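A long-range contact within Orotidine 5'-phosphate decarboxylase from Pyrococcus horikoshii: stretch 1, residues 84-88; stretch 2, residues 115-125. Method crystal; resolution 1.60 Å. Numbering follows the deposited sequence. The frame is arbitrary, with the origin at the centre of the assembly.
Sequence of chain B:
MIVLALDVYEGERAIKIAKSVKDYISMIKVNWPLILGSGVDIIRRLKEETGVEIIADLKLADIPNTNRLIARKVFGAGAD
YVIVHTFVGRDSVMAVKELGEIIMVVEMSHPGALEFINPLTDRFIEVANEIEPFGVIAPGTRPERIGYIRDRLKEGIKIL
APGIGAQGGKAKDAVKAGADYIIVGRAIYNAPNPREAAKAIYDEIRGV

Stretch 1 84-88: VHTFV
Stretch 2 (115-125) EFINPLTDRFI

No hydrogen bond crosses this contact; the two stretches bury 311 Å² between them, both sides summed, mostly through apolar packing around Phe87. Val84 lies in a strand that begins earlier, and both Val84 and His85 have extended phi/psi (-130/147, -77/157); Thr86, Phe87 and Val88 have helical values without the regular bonds (-95/-31, -53/-35, -77/-12). Stretch 2 coils through Ile117 to Pro119 at helical phi/psi and enters a helix that spans Thr121 to Ile125 and continues beyond. Backbone bonds within it run from Leu120 N to Ile117 O at 2.9 Å, Phe124 N to Leu120 O at 2.9 Å and Ile125 N to Thr121 O at 2.8 Å. Thr86 and Phe124 mark the register, their CA atoms the nearest pair at 6.3 Å.

Val84 stays out of reach. His85 (chi1 -93°, chi2 -70°) leaves its backbone sideways, yet its ring end approaches stretch 2, with CE1 4.4 Å from Ile117 CD1. Thr86 (m) points toward the helix; its CB sits over one face of the Phe124 ring and its CG2, beyond the ring's perimeter, reaches Phe124 CD1 at 3.6 Å, while OG1 is hydrogen-bonded elsewhere in the structure.

Phe87 carries the largest covered area, 101 Å². Its chi1 of -140° lies between wells and its chi2 is -62°; CB starts sideways, but the ring comes nearer, where apolar groups gather to withdraw surface from water. Ile117 (m, m) sets CD1 at the ring's edge, 3.0 Å from Phe87 CD2, short for two carbons and leaving no slack. Leu120 (m, t) brings CD1 to 3.8 Å from Phe87 CZ, and Phe116 CB lies 4.0 Å from Phe87 CE2. Phe124 (m, chi2 -27°) places CZ 3.3 Å from Phe87 CD2, the ring centroids 5.3 Å apart and the planes oblique at 59°. Val88 (t) makes no contact.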

# COMPACT_ATOMS: atom_id res chain seq x y z
N VAL B 84 -7.28 2.26 -4.84
CA VAL B 84 -5.97 2.11 -5.47
C VAL B 84 -5.40 3.47 -5.84
O VAL B 84 -6.14 4.41 -6.15
CB VAL B 84 -6.08 1.26 -6.76
CG1 VAL B 84 -6.64 -0.10 -6.44
CG2 VAL B 84 -6.96 1.98 -7.78
N HIS B 85 -4.08 3.59 -5.78
CA HIS B 85 -3.43 4.84 -6.19
C HIS B 85 -3.39 4.91 -7.71
O HIS B 85 -3.45 3.89 -8.39
CB HIS B 85 -1.98 4.90 -5.70
CG HIS B 85 -1.81 5.59 -4.38
ND1 HIS B 85 -1.99 6.95 -4.22
CD2 HIS B 85 -1.46 5.10 -3.16
CE1 HIS B 85 -1.75 7.27 -2.96
NE2 HIS B 85 -1.43 6.17 -2.29
N THR B 86 -3.29 6.14 -8.20
CA THR B 86 -3.18 6.42 -9.63
C THR B 86 -1.70 6.57 -10.01
O THR B 86 -1.32 6.24 -11.14
CB THR B 86 -3.87 7.77 -9.98
OG1 THR B 86 -5.24 7.70 -9.56
CG2 THR B 86 -3.87 8.03 -11.47
N PHE B 87 -0.89 7.05 -9.06
CA PHE B 87 0.54 7.38 -9.27
C PHE B 87 1.42 6.29 -9.88
O PHE B 87 2.31 6.59 -10.66
CB PHE B 87 1.15 7.82 -7.91
CG PHE B 87 2.12 8.98 -7.96
CD1 PHE B 87 3.31 8.91 -8.68
CD2 PHE B 87 1.87 10.14 -7.23
CE1 PHE B 87 4.23 9.98 -8.67
CE2 PHE B 87 2.81 11.22 -7.22
CZ PHE B 87 3.97 11.12 -7.95
N VAL B 88 1.15 5.04 -9.53
CA VAL B 88 1.97 3.93 -9.97
C VAL B 88 1.74 3.51 -11.41
O VAL B 88 2.52 2.75 -11.96
CB VAL B 88 1.81 2.76 -8.95
CG1 VAL B 88 2.67 1.56 -9.32
CG2 VAL B 88 2.24 3.26 -7.57
N GLU B 115 3.53 17.79 -1.77
CA GLU B 115 4.82 17.63 -2.39
C GLU B 115 4.83 17.02 -3.79
O GLU B 115 5.52 17.55 -4.68
CB GLU B 115 5.73 16.83 -1.44
CG GLU B 115 6.02 17.63 -0.17
CD GLU B 115 6.70 16.83 0.94
OE1 GLU B 115 7.18 15.70 0.70
OE2 GLU B 115 6.77 17.37 2.06
N PHE B 116 4.08 15.94 -4.00
CA PHE B 116 4.05 15.30 -5.31
C PHE B 116 2.66 14.92 -5.81
O PHE B 116 2.38 15.05 -6.99
CB PHE B 116 4.91 14.01 -5.30
CG PHE B 116 6.34 14.24 -4.90
CD1 PHE B 116 6.80 13.88 -3.63
CD2 PHE B 116 7.24 14.80 -5.81
CE1 PHE B 116 8.14 14.08 -3.26
CE2 PHE B 116 8.59 15.01 -5.45
CZ PHE B 116 9.03 14.64 -4.18
N ILE B 117 1.82 14.41 -4.92
CA ILE B 117 0.49 13.98 -5.31
C ILE B 117 -0.44 15.11 -5.76
O ILE B 117 -0.91 15.13 -6.89
CB ILE B 117 -0.20 13.22 -4.15
CG1 ILE B 117 0.55 11.92 -3.85
CG2 ILE B 117 -1.65 12.94 -4.48
CD1 ILE B 117 0.21 10.76 -4.75
N ASN B 118 -0.70 16.06 -4.86
CA ASN B 118 -1.64 17.12 -5.22
C ASN B 118 -1.25 18.00 -6.42
O ASN B 118 -2.13 18.47 -7.15
CB ASN B 118 -1.96 17.93 -3.97
CG ASN B 118 -2.75 17.12 -2.94
OD1 ASN B 118 -2.94 15.92 -3.11
ND2 ASN B 118 -3.19 17.77 -1.88
N PRO B 119 0.06 18.22 -6.66
CA PRO B 119 0.40 19.03 -7.83
C PRO B 119 -0.00 18.28 -9.11
O PRO B 119 -0.18 18.88 -10.17
CB PRO B 119 1.91 19.19 -7.71
CG PRO B 119 2.09 19.30 -6.22
CD PRO B 119 1.19 18.17 -5.71
N LEU B 120 -0.15 16.96 -9.01
CA LEU B 120 -0.53 16.14 -10.16
C LEU B 120 -2.02 15.80 -10.23
O LEU B 120 -2.45 15.09 -11.13
CB LEU B 120 0.27 14.83 -10.16
CG LEU B 120 1.71 14.90 -10.68
CD1 LEU B 120 2.49 13.65 -10.31
CD2 LEU B 120 1.68 15.07 -12.20
N THR B 121 -2.82 16.29 -9.28
CA THR B 121 -4.24 15.96 -9.27
C THR B 121 -4.95 16.19 -10.59
O THR B 121 -5.77 15.37 -11.00
CB THR B 121 -4.97 16.74 -8.14
OG1 THR B 121 -4.49 16.28 -6.87
CG2 THR B 121 -6.47 16.55 -8.23
N ASP B 122 -4.69 17.29 -11.27
CA ASP B 122 -5.38 17.49 -12.54
C ASP B 122 -5.09 16.32 -13.49
O ASP B 122 -5.98 15.83 -14.20
CB ASP B 122 -4.93 18.79 -13.20
CG ASP B 122 -5.51 20.01 -12.52
OD1 ASP B 122 -6.37 19.87 -11.62
OD2 ASP B 122 -5.09 21.13 -12.90
N ARG B 123 -3.85 15.86 -13.50
CA ARG B 123 -3.48 14.76 -14.38
C ARG B 123 -4.09 13.45 -13.90
O ARG B 123 -4.47 12.61 -14.71
CB ARG B 123 -1.97 14.65 -14.49
CG ARG B 123 -1.36 15.90 -15.13
CD ARG B 123 0.11 15.71 -15.38
NE ARG B 123 0.35 14.69 -16.39
CZ ARG B 123 1.49 14.02 -16.52
NH1 ARG B 123 2.49 14.28 -15.69
NH2 ARG B 123 1.62 13.11 -17.47
N PHE B 124 -4.15 13.26 -12.59
CA PHE B 124 -4.73 12.03 -12.06
C PHE B 124 -6.23 11.99 -12.37
O PHE B 124 -6.80 10.91 -12.60
CB PHE B 124 -4.49 11.91 -10.55
CG PHE B 124 -3.04 11.73 -10.18
CD1 PHE B 124 -2.15 11.14 -11.06
CD2 PHE B 124 -2.59 12.09 -8.90
CE1 PHE B 124 -0.82 10.90 -10.69
CE2 PHE B 124 -1.26 11.86 -8.52
CZ PHE B 124 -0.38 11.27 -9.42
N ILE B 125 -6.89 13.15 -12.36
CA ILE B 125 -8.31 13.16 -12.70
C ILE B 125 -8.48 12.72 -14.18
O ILE B 125 -9.41 11.99 -14.51
CB ILE B 125 -8.93 14.54 -12.47
CG1 ILE B 125 -9.02 14.81 -10.97
CG2 ILE B 125 -10.33 14.61 -13.10
CD1 ILE B 125 -9.34 16.27 -10.67